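Local coordinates for papain-like protease (Human betacoronavirus 2c EMC/2012, PDB 4RNA), which is a cysteine protease that probably cleaves the viral replicase polyprotein and, as in related coronaviruses, removes ubiquitin and ISG15 from host proteins, at residues Val35-Ala40 / His54-Ala59. Numbering follows the deposited sequence.
Sequences VFFNGA and HSLYLA
Phe36 and Tyr57 form an antiparallel hydrogen-bonded pair. Phe36 N donates to Tyr57 O at 2.8 Å, and Tyr57 N to Phe36 O at 2.9 Å. Both donors lie in the plane of the carbonyl they meet, and both bonds are nearly straight. The two side chains share one face of the sheet, CB to CB 4.1 Å. Val35 and Leu58, a non-hydrogen-bonded pair, point to the opposite face, where Val35 CG1 meets Leu58 CD1 at 3.7 Å. Leu56 CD2 touches Phe37 CB at 3.9 Å, the side chains crossing at about a right angle. Phe37 CG lies anti to the backbone N (chi1 175°), which starts the ring out alongside 54-59. Its edge reaches Ser55 O, 3.6 Å from CD1, and turns toward the face of His54 in an offset edge-to-face pair, planes at 81°. The strands are neighbours in the N-terminal ubiquitin-like domain of coronavirus PLpro, whose beta-grasp fold is built on a small mixed sheet. A type I' turn from Phe37 to Ala40 reverses the chain, and Val35 bonds by its backbone to Ile42. Strand 5-11 flanks 55-58 in parallel, and Tyr28 packs on Val35 and Leu56. The Phe36 ring meets His83 and Tyr86 of helix 81-92.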
loop_
_atom_site.group_PDB
_atom_site.type_symbol
_atom_site.label_atom_id
_atom_site.label_comp_id
_atom_site.label_asym_id
_atom_site.label_seq_id
_atom_site.Cartn_x
_atom_site.Cartn_y
_atom_site.Cartn_z
ATOM N N VAL A 35 -4.737 -4.372 -22.377
ATOM C CA VAL A 35 -3.657 -3.702 -23.142
ATOM C C VAL A 35 -3.912 -2.213 -23.232
ATOM O O VAL A 35 -5.063 -1.750 -23.430
ATOM C CB VAL A 35 -3.505 -4.263 -24.600
ATOM C CG1 VAL A 35 -2.809 -5.613 -24.633
ATOM C CG2 VAL A 35 -4.862 -4.336 -25.263
ATOM N N PHE A 36 -2.826 -1.462 -23.139
ATOM C CA PHE A 36 -2.959 0.017 -23.262
ATOM C C PHE A 36 -2.222 0.438 -24.522
ATOM O O PHE A 36 -1.153 -0.124 -24.858
ATOM C CB PHE A 36 -2.288 0.726 -22.073
ATOM C CG PHE A 36 -3.129 0.725 -20.826
ATOM C CD1 PHE A 36 -3.439 -0.452 -20.206
ATOM C CD2 PHE A 36 -3.714 1.936 -20.362
ATOM C CE1 PHE A 36 -4.238 -0.469 -19.054
ATOM C CE2 PHE A 36 -4.498 1.944 -19.208
ATOM C CZ PHE A 36 -4.778 0.730 -18.576
ATOM N N PHE A 37 -2.731 1.481 -25.161
ATOM C CA PHE A 37 -2.061 2.098 -26.297
ATOM C C PHE A 37 -2.200 3.597 -26.179
ATOM O O PHE A 37 -3.319 4.133 -26.047
ATOM C CB PHE A 37 -2.691 1.642 -27.613
ATOM C CG PHE A 37 -2.118 2.330 -28.831
ATOM C CD1 PHE A 37 -0.894 1.918 -29.378
ATOM C CD2 PHE A 37 -2.801 3.392 -29.440
ATOM C CE1 PHE A 37 -0.360 2.553 -30.509
ATOM C CE2 PHE A 37 -2.267 4.037 -30.558
ATOM C CZ PHE A 37 -1.052 3.614 -31.100
ATOM N N ASN A 38 -1.061 4.266 -26.211
ATOM C CA ASN A 38 -1.006 5.703 -26.113
ATOM C C ASN A 38 -1.825 6.185 -24.929
ATOM O O ASN A 38 -2.536 7.165 -25.004
ATOM C CB ASN A 38 -1.477 6.344 -27.424
ATOM C CG ASN A 38 -0.902 7.733 -27.618
ATOM O OD1 ASN A 38 0.309 7.934 -27.479
ATOM N ND2 ASN A 38 -1.764 8.702 -27.923
ATOM N N GLY A 39 -1.711 5.490 -23.811
ATOM C CA GLY A 39 -2.378 5.942 -22.603
ATOM C C GLY A 39 -3.822 5.487 -22.382
ATOM O O GLY A 39 -4.347 5.727 -21.318
ATOM N N ALA A 40 -4.465 4.813 -23.343
ATOM C CA ALA A 40 -5.824 4.344 -23.134
ATOM C C ALA A 40 -5.855 2.839 -23.076
ATOM O O ALA A 40 -5.105 2.201 -23.799
ATOM C CB ALA A 40 -6.702 4.807 -24.277
ATOM N N HIS A 54 2.512 -1.579 -34.606
ATOM C CA HIS A 54 2.602 -0.756 -33.369
ATOM C C HIS A 54 2.913 -1.552 -32.115
ATOM O O HIS A 54 2.746 -2.795 -32.068
ATOM C CB HIS A 54 1.327 0.037 -33.158
ATOM C CG HIS A 54 1.208 1.220 -34.062
ATOM N ND1 HIS A 54 1.563 2.469 -33.675
ATOM C CD2 HIS A 54 0.790 1.318 -35.386
ATOM C CE1 HIS A 54 1.348 3.328 -34.693
ATOM N NE2 HIS A 54 0.880 2.624 -35.743
ATOM N N SER A 55 3.388 -0.819 -31.107
ATOM C CA SER A 55 3.718 -1.327 -29.761
ATOM C C SER A 55 2.545 -1.264 -28.805
ATOM O O SER A 55 1.929 -0.227 -28.706
ATOM C CB SER A 55 4.846 -0.495 -29.149
ATOM O OG SER A 55 6.052 -1.054 -29.602
ATOM N N LEU A 56 2.273 -2.358 -28.078
ATOM C CA LEU A 56 1.200 -2.362 -27.073
ATOM C C LEU A 56 1.740 -2.619 -25.697
ATOM O O LEU A 56 2.660 -3.455 -25.505
ATOM C CB LEU A 56 0.123 -3.412 -27.387
ATOM C CG LEU A 56 -0.701 -3.229 -28.650
ATOM C CD1 LEU A 56 -1.620 -4.461 -28.728
ATOM C CD2 LEU A 56 -1.504 -1.896 -28.642
ATOM N N TYR A 57 1.143 -1.921 -24.724
ATOM C CA TYR A 57 1.542 -2.111 -23.323
ATOM C C TYR A 57 0.657 -3.132 -22.653
ATOM O O TYR A 57 -0.473 -2.909 -22.463
ATOM C CB TYR A 57 1.531 -0.769 -22.578
ATOM C CG TYR A 57 2.857 -0.173 -22.719
ATOM C CD1 TYR A 57 3.167 0.611 -23.827
ATOM C CD2 TYR A 57 3.859 -0.471 -21.781
ATOM C CE1 TYR A 57 4.458 1.114 -23.987
ATOM C CE2 TYR A 57 5.132 0.063 -21.910
ATOM C CZ TYR A 57 5.424 0.815 -23.024
ATOM O OH TYR A 57 6.701 1.313 -23.110
ATOM N N LEU A 58 1.160 -4.308 -22.337
ATOM C CA LEU A 58 0.293 -5.365 -21.752
ATOM C C LEU A 58 0.214 -5.203 -20.208
ATOM O O LEU A 58 1.233 -4.910 -19.558
ATOM C CB LEU A 58 0.852 -6.766 -22.082
ATOM C CG LEU A 58 0.016 -7.983 -21.605
ATOM C CD1 LEU A 58 -1.421 -8.089 -22.228
ATOM C CD2 LEU A 58 0.811 -9.221 -21.974
ATOM N N ALA A 59 -0.975 -5.350 -19.609
ATOM C CA ALA A 59 -1.134 -5.132 -18.129
ATOM C C ALA A 59 -1.379 -6.479 -17.395
ATOM O O ALA A 59 -1.272 -6.527 -16.184
ATOM C CB ALA A 59 -2.237 -4.114 -17.794
#